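Local atomic coordinates of ESX-5 secretion-associated protein EspG5 (Mycobacterium marinum, PDB entry 6VJ5), a protein that acts as a cytoplasmic chaperone specific for its cognate PE/PPE proteins, keeping their dimers from aggregating, and is required for the secretion of LipY and PE31/PPE18. Residues Trp18-Leu23 with Gly60-Asp65; Ala72-Val77 with His126-Val131; Leu83-Leu88 with Val223-Arg228; Ala167-Val172 with Ala206-Ala211; Asn173-Glu178 with Glu265-Ile270. All coordinates share one frame; numbering follows the deposited sequence.

Contact 1 of 5, residues Trp18-Leu23 with Gly60-Asp65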
# COMPACT_ATOMS: atom_id res chain seq x y z
N TRP C 18 -11.71 -7.55 4.23
CA TRP C 18 -11.11 -6.28 3.85
C TRP C 18 -12.14 -5.34 3.22
O TRP C 18 -12.06 -4.13 3.41
CB TRP C 18 -9.95 -6.54 2.90
CG TRP C 18 -9.43 -5.34 2.18
CD1 TRP C 18 -8.53 -4.42 2.65
CD2 TRP C 18 -9.77 -4.93 0.86
NE1 TRP C 18 -8.29 -3.46 1.70
CE2 TRP C 18 -9.04 -3.75 0.59
CE3 TRP C 18 -10.62 -5.43 -0.13
CZ2 TRP C 18 -9.14 -3.08 -0.62
CZ3 TRP C 18 -10.71 -4.77 -1.33
CH2 TRP C 18 -9.97 -3.60 -1.57
N MET C 19 -13.10 -5.88 2.47
CA MET C 19 -14.13 -5.03 1.89
C MET C 19 -15.01 -4.40 2.96
O MET C 19 -15.32 -3.21 2.90
CB MET C 19 -14.96 -5.83 0.89
CG MET C 19 -14.08 -6.62 -0.07
SD MET C 19 -14.83 -6.93 -1.67
CE MET C 19 -16.31 -7.81 -1.17
N LEU C 20 -15.41 -5.19 3.96
CA LEU C 20 -16.17 -4.62 5.07
C LEU C 20 -15.40 -3.48 5.72
O LEU C 20 -15.97 -2.43 6.03
CB LEU C 20 -16.49 -5.70 6.10
CG LEU C 20 -17.19 -6.92 5.51
CD1 LEU C 20 -17.30 -8.03 6.54
CD2 LEU C 20 -18.56 -6.54 4.98
N GLN C 21 -14.09 -3.66 5.91
CA GLN C 21 -13.27 -2.57 6.41
C GLN C 21 -13.38 -1.35 5.50
O GLN C 21 -13.45 -0.21 5.98
CB GLN C 21 -11.81 -3.01 6.51
CG GLN C 21 -11.54 -4.02 7.59
CD GLN C 21 -10.11 -4.49 7.57
OE1 GLN C 21 -9.68 -5.16 6.63
NE2 GLN C 21 -9.36 -4.14 8.60
N ALA C 22 -13.38 -1.57 4.19
CA ALA C 22 -13.50 -0.46 3.25
C ALA C 22 -14.87 0.19 3.33
O ALA C 22 -14.99 1.41 3.45
CB ALA C 22 -13.21 -0.95 1.82
N LEU C 23 -15.93 -0.63 3.28
CA LEU C 23 -17.29 -0.08 3.36
C LEU C 23 -17.51 0.74 4.62
O LEU C 23 -18.37 1.62 4.63
CB LEU C 23 -18.32 -1.21 3.30
CG LEU C 23 -18.34 -2.05 2.03
CD1 LEU C 23 -19.35 -3.19 2.13
CD2 LEU C 23 -18.66 -1.19 0.81
N GLY C 60 -26.82 -11.47 3.33
CA GLY C 60 -27.37 -10.34 4.04
C GLY C 60 -26.35 -9.51 4.79
O GLY C 60 -26.74 -8.52 5.43
N ILE C 61 -25.07 -9.88 4.74
CA ILE C 61 -24.04 -9.12 5.45
C ILE C 61 -24.00 -7.69 4.93
O ILE C 61 -23.83 -6.74 5.71
CB ILE C 61 -22.68 -9.81 5.29
CG1 ILE C 61 -22.75 -11.25 5.80
CG2 ILE C 61 -21.60 -9.04 6.03
CD1 ILE C 61 -21.51 -12.06 5.51
N VAL C 62 -24.14 -7.52 3.62
CA VAL C 62 -24.20 -6.21 3.00
C VAL C 62 -25.53 -6.10 2.27
O VAL C 62 -25.83 -6.92 1.39
CB VAL C 62 -23.03 -5.98 2.03
CG1 VAL C 62 -23.27 -4.73 1.19
CG2 VAL C 62 -21.72 -5.87 2.80
N VAL C 63 -26.33 -5.12 2.66
CA VAL C 63 -27.61 -4.84 2.01
C VAL C 63 -27.37 -3.66 1.07
O VAL C 63 -27.14 -2.54 1.52
CB VAL C 63 -28.72 -4.55 3.03
CG1 VAL C 63 -30.08 -4.72 2.38
CG2 VAL C 63 -28.57 -5.46 4.24
N GLY C 64 -27.42 -3.92 -0.23
CA GLY C 64 -27.07 -2.91 -1.21
C GLY C 64 -25.63 -2.47 -1.07
O GLY C 64 -24.71 -3.17 -1.52
N ASP C 65 -25.42 -1.31 -0.45
CA ASP C 65 -24.09 -0.81 -0.15
C ASP C 65 -23.89 -0.57 1.34
O ASP C 65 -22.84 -0.05 1.74
CB ASP C 65 -23.81 0.47 -0.93
CG ASP C 65 -23.71 0.24 -2.43
OD1 ASP C 65 -23.12 -0.79 -2.83
OD2 ASP C 65 -24.23 1.07 -3.20
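L20 and L23, one turn apart at the end of helix 14-23, lie alongside the chain from I61 to D65, and the backbones stay well separated: the CA atoms of L20 and V62 are 8.4 Å apart, those of L23 and D65 7.7 Å. The gap is bridged by branched aliphatic side chains, with V62 at the middle. Its CG2 receives both leucines. L23 meets it tip to tip, CD1 coming to 3.6 Å from V62 CG2. L20 instead slides past V62 in the opposite direction, and its CD2 settles 3.9 Å from V62 CG2. The same L20 methyl also touches I61, whose side chain crosses that of L20 at about a right angle, with L20 CD2 4.1 Å from I61 CG2. One methyl of L20 thus spans two neighbouring residues. Toward D65 the contact thins out to a single approach, L23 CD2 to the carbonyl O of D65 at 4.4 Å. The chain arrives here from helix 51-58, which ends at G60 in a Schellman motif, phi being 77°. M56 and M53 of that helix touch L20 and L23 respectively, and V67 packs on both leucines and on V62. The arrangement is apolar packing of a helix end against a small two-stranded beta-hairpin, 62-63 with 66-67, set apart from the large sheet.

Contact 2 of 5, residues Ala72-Val77 with His126-Val131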
# COMPACT_ATOMS: atom_id res chain seq x y z
N ALA C 72 -21.86 -4.43 11.51
CA ALA C 72 -21.06 -3.21 11.49
C ALA C 72 -20.74 -2.74 12.90
O ALA C 72 -19.69 -2.12 13.12
CB ALA C 72 -21.79 -2.12 10.71
N ALA C 73 -21.62 -3.02 13.86
CA ALA C 73 -21.32 -2.68 15.25
C ALA C 73 -20.15 -3.52 15.76
O ALA C 73 -19.29 -3.00 16.48
CB ALA C 73 -22.56 -2.89 16.12
N ARG C 74 -20.10 -4.80 15.40
CA ARG C 74 -19.00 -5.65 15.84
C ARG C 74 -17.68 -5.21 15.22
O ARG C 74 -16.65 -5.20 15.90
CB ARG C 74 -19.30 -7.11 15.50
CG ARG C 74 -20.69 -7.57 15.92
CD ARG C 74 -20.82 -9.09 15.92
NE ARG C 74 -22.09 -9.51 16.48
CZ ARG C 74 -23.21 -9.68 15.78
NH1 ARG C 74 -23.21 -9.47 14.47
NH2 ARG C 74 -24.32 -10.07 16.38
N MET C 75 -17.70 -4.84 13.94
CA MET C 75 -16.47 -4.39 13.29
C MET C 75 -15.92 -3.13 13.94
O MET C 75 -14.71 -2.92 13.96
CB MET C 75 -16.74 -4.13 11.81
CG MET C 75 -17.32 -5.31 11.07
SD MET C 75 -16.14 -6.67 11.01
CE MET C 75 -15.02 -6.08 9.74
N ARG C 76 -16.80 -2.28 14.46
CA ARG C 76 -16.34 -1.05 15.11
C ARG C 76 -15.64 -1.34 16.42
O ARG C 76 -14.78 -0.56 16.85
CB ARG C 76 -17.52 -0.11 15.33
CG ARG C 76 -18.19 0.34 14.04
CD ARG C 76 -17.67 1.68 13.60
NE ARG C 76 -17.95 1.95 12.19
CZ ARG C 76 -19.16 2.18 11.69
NH1 ARG C 76 -20.22 2.15 12.49
NH2 ARG C 76 -19.31 2.42 10.40
N VAL C 77 -15.98 -2.45 17.08
CA VAL C 77 -15.25 -2.85 18.27
C VAL C 77 -13.83 -3.25 17.89
O VAL C 77 -12.85 -2.77 18.47
CB VAL C 77 -15.98 -4.00 18.99
CG1 VAL C 77 -15.38 -4.24 20.37
CG2 VAL C 77 -17.47 -3.69 19.11
N HIS C 126 -19.11 -3.98 25.14
CA HIS C 126 -19.38 -4.81 23.97
C HIS C 126 -18.15 -5.67 23.70
O HIS C 126 -17.09 -5.15 23.32
CB HIS C 126 -19.73 -3.93 22.78
CG HIS C 126 -20.36 -4.66 21.64
ND1 HIS C 126 -20.81 -4.03 20.50
CD2 HIS C 126 -20.62 -5.98 21.47
CE1 HIS C 126 -21.31 -4.92 19.67
NE2 HIS C 126 -21.21 -6.11 20.24
N TRP C 127 -18.28 -6.98 23.90
CA TRP C 127 -17.20 -7.93 23.66
C TRP C 127 -17.46 -8.66 22.35
O TRP C 127 -18.51 -9.28 22.18
CB TRP C 127 -17.08 -8.94 24.81
CG TRP C 127 -16.24 -8.48 25.96
CD1 TRP C 127 -16.67 -7.88 27.10
CD2 TRP C 127 -14.81 -8.59 26.07
NE1 TRP C 127 -15.60 -7.60 27.92
CE2 TRP C 127 -14.45 -8.03 27.31
CE3 TRP C 127 -13.81 -9.11 25.25
CZ2 TRP C 127 -13.13 -7.98 27.75
CZ3 TRP C 127 -12.50 -9.05 25.68
CH2 TRP C 127 -12.17 -8.49 26.92
N VAL C 128 -16.49 -8.60 21.44
CA VAL C 128 -16.60 -9.20 20.11
C VAL C 128 -15.46 -10.18 19.90
O VAL C 128 -14.36 -10.00 20.43
CB VAL C 128 -16.61 -8.11 19.02
CG1 VAL C 128 -16.51 -8.72 17.63
CG2 VAL C 128 -17.87 -7.25 19.14
N SER C 129 -15.73 -11.23 19.13
CA SER C 129 -14.77 -12.28 18.85
C SER C 129 -14.41 -12.28 17.37
O SER C 129 -15.31 -12.22 16.51
CB SER C 129 -15.32 -13.66 19.24
OG SER C 129 -15.97 -14.28 18.13
N ALA C 130 -13.12 -12.33 17.06
CA ALA C 130 -12.63 -12.50 15.70
C ALA C 130 -11.66 -13.67 15.70
O ALA C 130 -10.64 -13.64 16.40
CB ALA C 130 -11.96 -11.23 15.19
N VAL C 131 -11.98 -14.71 14.93
CA VAL C 131 -11.21 -15.95 14.91
C VAL C 131 -10.86 -16.26 13.46
O VAL C 131 -11.75 -16.38 12.62
CB VAL C 131 -11.98 -17.13 15.53
CG1 VAL C 131 -11.20 -18.44 15.37
CG2 VAL C 131 -12.28 -16.84 16.99
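V77 stands over the imidazole of H126, its side chain crossing that of the histidine at about a right angle. The CG2 methyl does the touching: it lies 4.0 Å from the ring centroid and 28° off the ring normal, a CH-pi contact, with ND1 of H126 closest to V77 CG2 at 3.6 Å. On the same face of the ring, but displaced toward its rim, sits V128 CG2 from the strand itself. V77 and V128 cross obliquely, and their CG2 atoms meet at 3.6 Å, so the two methyls sit side by side over one face of the ring. The second branch of V77, CG1, anti to the backbone N (chi1 -169°), lies 3.5 Å from the carbonyl O of H126. This is helix-on-sheet packing: helix 69-79 runs across strand 126-133 of the long antiparallel sheet, the two axes nearly perpendicular and 8.2 Å apart at their closest. R74 brings its aliphatic base to the strand, CB resting 3.9 Å from V128 CG1, while its CA is 3.8 Å from V128 CG2. The polar ends of R74 and H126 both turn to D141 on the adjoining strand 136-141: R74 NE makes a salt bridge to one carboxylate oxygen and H126 NE2 a hydrogen bond to the other.

Contact 3 of 5, residues Leu83-Leu88 with Val223-Arg228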
# COMPACT_ATOMS: atom_id res chain seq x y z
N LEU C 83 -9.63 -2.60 24.76
CA LEU C 83 -8.87 -3.75 25.21
C LEU C 83 -8.91 -4.82 24.14
O LEU C 83 -9.95 -5.06 23.52
CB LEU C 83 -9.46 -4.31 26.51
CG LEU C 83 -8.77 -5.53 27.12
CD1 LEU C 83 -7.37 -5.18 27.59
CD2 LEU C 83 -9.61 -6.07 28.27
N GLU C 84 -7.76 -5.44 23.90
CA GLU C 84 -7.64 -6.58 23.01
C GLU C 84 -6.92 -7.70 23.73
O GLU C 84 -5.83 -7.49 24.29
CB GLU C 84 -6.89 -6.22 21.72
CG GLU C 84 -7.80 -5.99 20.52
CD GLU C 84 -7.10 -5.28 19.38
OE1 GLU C 84 -6.04 -4.67 19.62
OE2 GLU C 84 -7.60 -5.33 18.24
N VAL C 85 -7.54 -8.87 23.77
CA VAL C 85 -6.94 -10.09 24.29
C VAL C 85 -6.73 -11.03 23.11
O VAL C 85 -7.67 -11.29 22.35
CB VAL C 85 -7.81 -10.75 25.37
CG1 VAL C 85 -7.22 -12.07 25.81
CG2 VAL C 85 -7.96 -9.82 26.57
N VAL C 86 -5.51 -11.52 22.95
CA VAL C 86 -5.14 -12.34 21.81
C VAL C 86 -4.72 -13.72 22.29
O VAL C 86 -4.09 -13.85 23.35
CB VAL C 86 -4.01 -11.69 20.99
CG1 VAL C 86 -3.43 -12.70 20.00
CG2 VAL C 86 -4.52 -10.45 20.27
N ALA C 87 -5.07 -14.74 21.51
CA ALA C 87 -4.64 -16.11 21.76
C ALA C 87 -4.26 -16.73 20.42
O ALA C 87 -5.07 -16.74 19.49
CB ALA C 87 -5.75 -16.93 22.43
N LEU C 88 -3.03 -17.24 20.32
CA LEU C 88 -2.56 -17.95 19.14
C LEU C 88 -2.42 -19.42 19.51
O LEU C 88 -1.69 -19.76 20.44
CB LEU C 88 -1.23 -17.40 18.66
CG LEU C 88 -1.13 -15.87 18.58
CD1 LEU C 88 0.31 -15.45 18.28
CD2 LEU C 88 -2.10 -15.33 17.54
N VAL C 223 -0.35 -22.74 22.95
CA VAL C 223 -1.14 -21.52 22.94
C VAL C 223 -0.31 -20.39 23.53
O VAL C 223 0.38 -20.58 24.54
CB VAL C 223 -2.46 -21.68 23.72
CG1 VAL C 223 -3.29 -20.41 23.66
CG2 VAL C 223 -3.24 -22.86 23.17
N ALA C 224 -0.37 -19.23 22.90
CA ALA C 224 0.20 -17.99 23.43
C ALA C 224 -0.94 -17.01 23.65
O ALA C 224 -1.78 -16.83 22.76
CB ALA C 224 1.25 -17.41 22.49
N VAL C 225 -0.98 -16.39 24.82
CA VAL C 225 -2.08 -15.50 25.20
C VAL C 225 -1.48 -14.21 25.74
O VAL C 225 -0.63 -14.24 26.63
CB VAL C 225 -3.01 -16.14 26.24
CG1 VAL C 225 -4.19 -15.23 26.52
CG2 VAL C 225 -3.47 -17.51 25.77
N TYR C 226 -1.94 -13.08 25.20
CA TYR C 226 -1.48 -11.77 25.64
C TYR C 226 -2.56 -10.74 25.32
O TYR C 226 -3.57 -11.05 24.67
CB TYR C 226 -0.15 -11.40 24.97
CG TYR C 226 -0.20 -11.44 23.47
CD1 TYR C 226 -0.11 -12.64 22.78
CD2 TYR C 226 -0.34 -10.27 22.73
CE1 TYR C 226 -0.15 -12.68 21.40
CE2 TYR C 226 -0.38 -10.30 21.35
CZ TYR C 226 -0.29 -11.50 20.69
OH TYR C 226 -0.34 -11.54 19.32
N ALA C 227 -2.34 -9.52 25.79
CA ALA C 227 -3.36 -8.48 25.68
C ALA C 227 -2.74 -7.15 25.30
O ALA C 227 -1.53 -6.93 25.45
CB ALA C 227 -4.14 -8.33 27.00
N ARG C 228 -3.60 -6.24 24.83
CA ARG C 228 -3.20 -4.91 24.39
C ARG C 228 -4.25 -3.91 24.85
O ARG C 228 -5.45 -4.18 24.74
CB ARG C 228 -3.04 -4.88 22.86
CG ARG C 228 -1.90 -4.02 22.36
CD ARG C 228 -1.44 -4.43 20.94
NE ARG C 228 -2.50 -5.10 20.18
CZ ARG C 228 -2.36 -6.28 19.59
NH1 ARG C 228 -3.38 -6.81 18.94
NH2 ARG C 228 -1.20 -6.93 19.63
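V86 and Y226 form a hydrogen-bonded pair in the middle of the long antiparallel sheet, where strands 83-91 and 221-231 run side by side. Six backbone bonds join the segments, through the pairs E84-R228, V86-Y226 and L88-A224; V86 N to Y226 O is short at 2.6 Å and nearly straight at 174°. On the face with V85, A87, V225 and A227, small side chains touch lightly: A87 CB is 4.1 Å from V225 CG2, and V85 CG1 4.4 Å from V225 CG1. Helix 147-159 packs there on V85, V223 and V225. The other face is tighter. Y226 has chi1 at 56°, which puts CG between the backbone N and the carbonyl carbon, and its ring lies alongside V86. CB of V86 stands over the ring face, 3.9 Å from the centroid, and V86 CG1 comes to 3.4 Å from Y226 CZ, while L88 CD1 approaches the ring edge, 4.1 Å from Y226 OH. Another protein chain packs on this face, at L88, A224, Y226 and R228. The buried polar ends of Y226, E84 and R228 find partners in EspG5 itself: E32 takes Y226 OH and R228 NH2, and Y230 OH bonds both E84 OE1 and R228 NE. Carboxylate and guanidinium lie with planes 86° apart; E84 OE1 meets R228 NH1 at the guanidinium edge, in plane, 3.5 Å away, a salt bridge whose hydrogen bond is weak.

Contact 4 of 5, residues Ala167-Val172 with Ala206-Ala211; sequences AAINAV and ASTVAA
I169 and N170 belong to the loop that leads into edge strand 172-175, and here it passes over the first turns of helix 206-217. T208 OG1, anti to the carbonyl carbon and beside the backbone N (chi1 -53°), accepts the N-H of N170 at 3.1 Å, and S205 OG is a second hydrogen-bond partner of the same hydroxyl. A water also joins in, donating to N170 O at 2.6 Å and lying 3.1 Å from T208 OG1. I169 and T208 cross at about a right angle, I169 CB coming within 3.4 Å of T208 OG1. With chi1 at 78°, I169 holds CG1 between the backbone N and the carbonyl carbon; CD1, farther along that branch, touches T208 CG2 at 3.9 Å. The other branch, CG2, reaches A211 CB at 3.7 Å. S207 OG is 3.0 Å from A168 O, though its proton has another acceptor within reach. I270 of strand 267-272 touches both I169 and T208, while I252 packs on A167 and A211. The whole is a connecting loop fastened to a helix N-terminal turn at the outer end of the antiparallel sheet.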
# COMPACT_ATOMS: atom_id res chain seq x y z
N ALA C 167 0.70 -31.35 33.40
CA ALA C 167 1.96 -32.05 33.62
C ALA C 167 2.23 -32.19 35.11
O ALA C 167 1.80 -31.37 35.93
CB ALA C 167 3.12 -31.32 32.94
N ALA C 168 2.95 -33.26 35.47
CA ALA C 168 3.31 -33.52 36.86
C ALA C 168 4.64 -32.83 37.13
O ALA C 168 5.72 -33.43 37.08
CB ALA C 168 3.38 -35.02 37.13
N ILE C 169 4.56 -31.53 37.42
CA ILE C 169 5.73 -30.72 37.68
C ILE C 169 5.53 -29.96 38.99
O ILE C 169 4.42 -29.83 39.50
CB ILE C 169 6.04 -29.74 36.54
CG1 ILE C 169 5.11 -28.53 36.60
CG2 ILE C 169 5.90 -30.42 35.19
CD1 ILE C 169 5.62 -27.35 35.80
N ASN C 170 6.63 -29.41 39.50
CA ASN C 170 6.64 -28.63 40.72
C ASN C 170 6.76 -27.15 40.34
O ASN C 170 7.80 -26.72 39.83
CB ASN C 170 7.78 -29.06 41.64
CG ASN C 170 7.85 -30.56 41.81
OD1 ASN C 170 8.64 -31.23 41.14
ND2 ASN C 170 7.03 -31.10 42.70
N ALA C 171 5.71 -26.38 40.62
CA ALA C 171 5.70 -24.97 40.29
C ALA C 171 6.94 -24.28 40.84
O ALA C 171 7.44 -24.64 41.91
CB ALA C 171 4.43 -24.31 40.85
N VAL C 172 7.45 -23.30 40.10
CA VAL C 172 8.65 -22.60 40.50
C VAL C 172 8.72 -21.29 39.73
O VAL C 172 8.16 -21.16 38.64
CB VAL C 172 9.91 -23.48 40.28
CG1 VAL C 172 10.03 -23.91 38.82
CG2 VAL C 172 11.17 -22.76 40.74
N ALA C 206 13.81 -31.99 38.91
CA ALA C 206 14.11 -33.00 37.91
C ALA C 206 12.86 -33.40 37.14
O ALA C 206 12.94 -33.72 35.95
CB ALA C 206 14.74 -34.23 38.56
N SER C 207 11.70 -33.38 37.79
CA SER C 207 10.47 -33.72 37.08
C SER C 207 10.06 -32.59 36.13
O SER C 207 9.69 -32.85 34.98
CB SER C 207 9.34 -34.01 38.08
OG SER C 207 8.37 -34.85 37.49
N THR C 208 10.16 -31.34 36.59
CA THR C 208 9.84 -30.22 35.72
C THR C 208 10.75 -30.18 34.50
O THR C 208 10.28 -29.95 33.38
CB THR C 208 9.93 -28.92 36.52
OG1 THR C 208 9.12 -29.02 37.70
CG2 THR C 208 9.46 -27.75 35.68
N VAL C 209 12.05 -30.41 34.69
CA VAL C 209 12.97 -30.36 33.56
C VAL C 209 12.59 -31.39 32.51
O VAL C 209 12.63 -31.12 31.30
CB VAL C 209 14.42 -30.57 34.05
CG1 VAL C 209 15.34 -30.80 32.86
CG2 VAL C 209 14.88 -29.37 34.85
N ALA C 210 12.22 -32.60 32.94
CA ALA C 210 11.86 -33.63 31.97
C ALA C 210 10.61 -33.24 31.18
O ALA C 210 10.57 -33.40 29.95
CB ALA C 210 11.64 -34.97 32.68
N ALA C 211 9.58 -32.72 31.86
CA ALA C 211 8.36 -32.34 31.15
C ALA C 211 8.60 -31.12 30.28
O ALA C 211 8.08 -31.03 29.16
CB ALA C 211 7.23 -32.08 32.14
O HOH W 1 10.33 -27.14 39.82

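Contact 5 of 5, residues Asn173-Glu178 with Glu265-Ile270; sequences NVPLEE and EAWLAI
Through V174 and L268, strand 172-175, outermost at this end of the long antiparallel sheet, pairs with strand 267-272. The bonds V174 N to L268 O and L268 N to V174 O are both 2.9 Å. Right after this pair the edge strand turns into helix 176-188, with P175 at the N-cap position. On the inner side chi1 of -63° sets V174 CG1 anti to the carbonyl carbon, which leaves CG2 between the backbone N and that carbon, and CG2 meets I270 CD1 at 3.9 Å, the two side chains crossing at a slant. L176, the first residue of the helix, swings its CD1 to 3.9 Å from L268 CB. M179 of the same helix packs on V174, L268 and I270, and a polar side chain of another protein chain touches L268. The outer side is more exposed. There the indole of W267 turns back toward the edge strand and sets its edge against the backbone of N173 and V174: W267 CZ3 lies 3.9 Å from P175 CD, and W267 CE3 is 3.6 Å from V174 C. N173 brings OD1 to 3.5 Å from A269 CB. The pairing outlasts the strand by one bond, since L176 N donates to A266 O at 3.0 Å; this bond is nearly straight at the hydrogen, yet the donor stands above the carbonyl plane of A266, 35° out of it.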
# COMPACT_ATOMS: atom_id res chain seq x y z
N ASN C 173 9.37 -20.30 40.33
CA ASN C 173 9.68 -19.03 39.70
C ASN C 173 11.18 -18.95 39.47
O ASN C 173 11.96 -19.21 40.39
CB ASN C 173 9.23 -17.85 40.57
CG ASN C 173 7.74 -17.84 40.80
OD1 ASN C 173 6.95 -18.05 39.88
ND2 ASN C 173 7.34 -17.59 42.04
N VAL C 174 11.58 -18.59 38.26
CA VAL C 174 13.00 -18.48 37.93
C VAL C 174 13.29 -17.12 37.30
O VAL C 174 12.39 -16.53 36.68
CB VAL C 174 13.43 -19.62 36.99
CG1 VAL C 174 13.27 -20.97 37.68
CG2 VAL C 174 12.62 -19.59 35.70
N PRO C 175 14.50 -16.59 37.44
CA PRO C 175 14.84 -15.33 36.74
C PRO C 175 14.72 -15.50 35.23
O PRO C 175 15.25 -16.45 34.65
CB PRO C 175 16.28 -15.05 37.17
CG PRO C 175 16.48 -15.84 38.43
CD PRO C 175 15.62 -17.07 38.28
N LEU C 176 14.02 -14.56 34.60
CA LEU C 176 13.70 -14.72 33.18
C LEU C 176 14.96 -14.68 32.32
O LEU C 176 15.17 -15.56 31.48
CB LEU C 176 12.72 -13.65 32.74
CG LEU C 176 12.31 -13.72 31.26
CD1 LEU C 176 11.64 -15.04 30.96
CD2 LEU C 176 11.42 -12.54 30.92
N GLU C 177 15.80 -13.66 32.50
CA GLU C 177 16.96 -13.54 31.62
C GLU C 177 17.90 -14.72 31.79
O GLU C 177 18.42 -15.26 30.80
CB GLU C 177 17.68 -12.21 31.85
CG GLU C 177 18.18 -11.93 33.25
CD GLU C 177 18.79 -10.53 33.37
OE1 GLU C 177 18.93 -9.85 32.34
OE2 GLU C 177 19.11 -10.12 34.50
N GLU C 178 18.11 -15.18 33.02
CA GLU C 178 18.91 -16.39 33.22
C GLU C 178 18.22 -17.61 32.62
O GLU C 178 18.89 -18.53 32.13
CB GLU C 178 19.18 -16.62 34.71
CG GLU C 178 20.31 -15.77 35.29
CD GLU C 178 19.85 -14.40 35.75
OE1 GLU C 178 18.71 -14.00 35.44
OE2 GLU C 178 20.64 -13.70 36.43
N GLU C 265 15.71 -9.11 35.86
CA GLU C 265 14.76 -8.14 36.39
C GLU C 265 13.42 -8.80 36.70
O GLU C 265 12.85 -8.59 37.78
CB GLU C 265 14.58 -6.98 35.40
CG GLU C 265 14.08 -7.37 34.01
CD GLU C 265 12.69 -6.80 33.70
OE1 GLU C 265 12.23 -6.97 32.55
OE2 GLU C 265 12.05 -6.21 34.60
N ALA C 266 12.93 -9.63 35.78
CA ALA C 266 11.61 -10.23 35.86
C ALA C 266 11.70 -11.72 36.21
O ALA C 266 12.76 -12.34 36.13
CB ALA C 266 10.86 -10.05 34.53
N TRP C 267 10.55 -12.28 36.57
CA TRP C 267 10.43 -13.67 36.99
C TRP C 267 9.48 -14.42 36.08
O TRP C 267 8.39 -13.93 35.77
CB TRP C 267 9.94 -13.76 38.44
CG TRP C 267 10.91 -13.21 39.43
CD1 TRP C 267 11.05 -11.90 39.79
CD2 TRP C 267 11.89 -13.94 40.18
NE1 TRP C 267 12.06 -11.77 40.71
CE2 TRP C 267 12.59 -13.01 40.97
CE3 TRP C 267 12.24 -15.29 40.25
CZ2 TRP C 267 13.62 -13.38 41.83
CZ3 TRP C 267 13.27 -15.66 41.10
CH2 TRP C 267 13.94 -14.71 41.88
N LEU C 268 9.89 -15.61 35.64
CA LEU C 268 9.05 -16.50 34.85
C LEU C 268 8.50 -17.60 35.76
O LEU C 268 9.26 -18.26 36.48
CB LEU C 268 9.83 -17.13 33.69
CG LEU C 268 9.00 -17.95 32.70
CD1 LEU C 268 8.11 -17.06 31.85
CD2 LEU C 268 9.89 -18.82 31.83
N ALA C 269 7.18 -17.76 35.74
CA ALA C 269 6.52 -18.82 36.49
C ALA C 269 6.40 -20.05 35.62
O ALA C 269 5.93 -19.97 34.48
CB ALA C 269 5.13 -18.36 36.95
N ILE C 270 6.85 -21.19 36.14
CA ILE C 270 6.74 -22.48 35.47
C ILE C 270 5.79 -23.32 36.30
O ILE C 270 6.09 -23.63 37.46
CB ILE C 270 8.11 -23.16 35.31
CG1 ILE C 270 9.08 -22.22 34.60
CG2 ILE C 270 7.95 -24.46 34.52
CD1 ILE C 270 10.51 -22.70 34.63

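From the N terminus, contact 1 closes first, folding the hairpin at 62-67 back onto helix 14-23. Contact 2 opens soon after and touches it, L20 CB meeting M75 CE at 3.9 Å, so helix 69-79 links that outlying region to the sheet. Contact 3 crosses contact 2 along the chain, and W127 packs on L83; the long loop of contact 3, closed near the middle of the sheet, encloses the whole of contact 4. Contact 5 crosses both contact 3 and contact 4, and meets the latter through V172 and I270. Contacts 1 and 2 lie across the chain's centre from contacts 4 and 5, with about 51 Å between the centres of contacts 1 and 4.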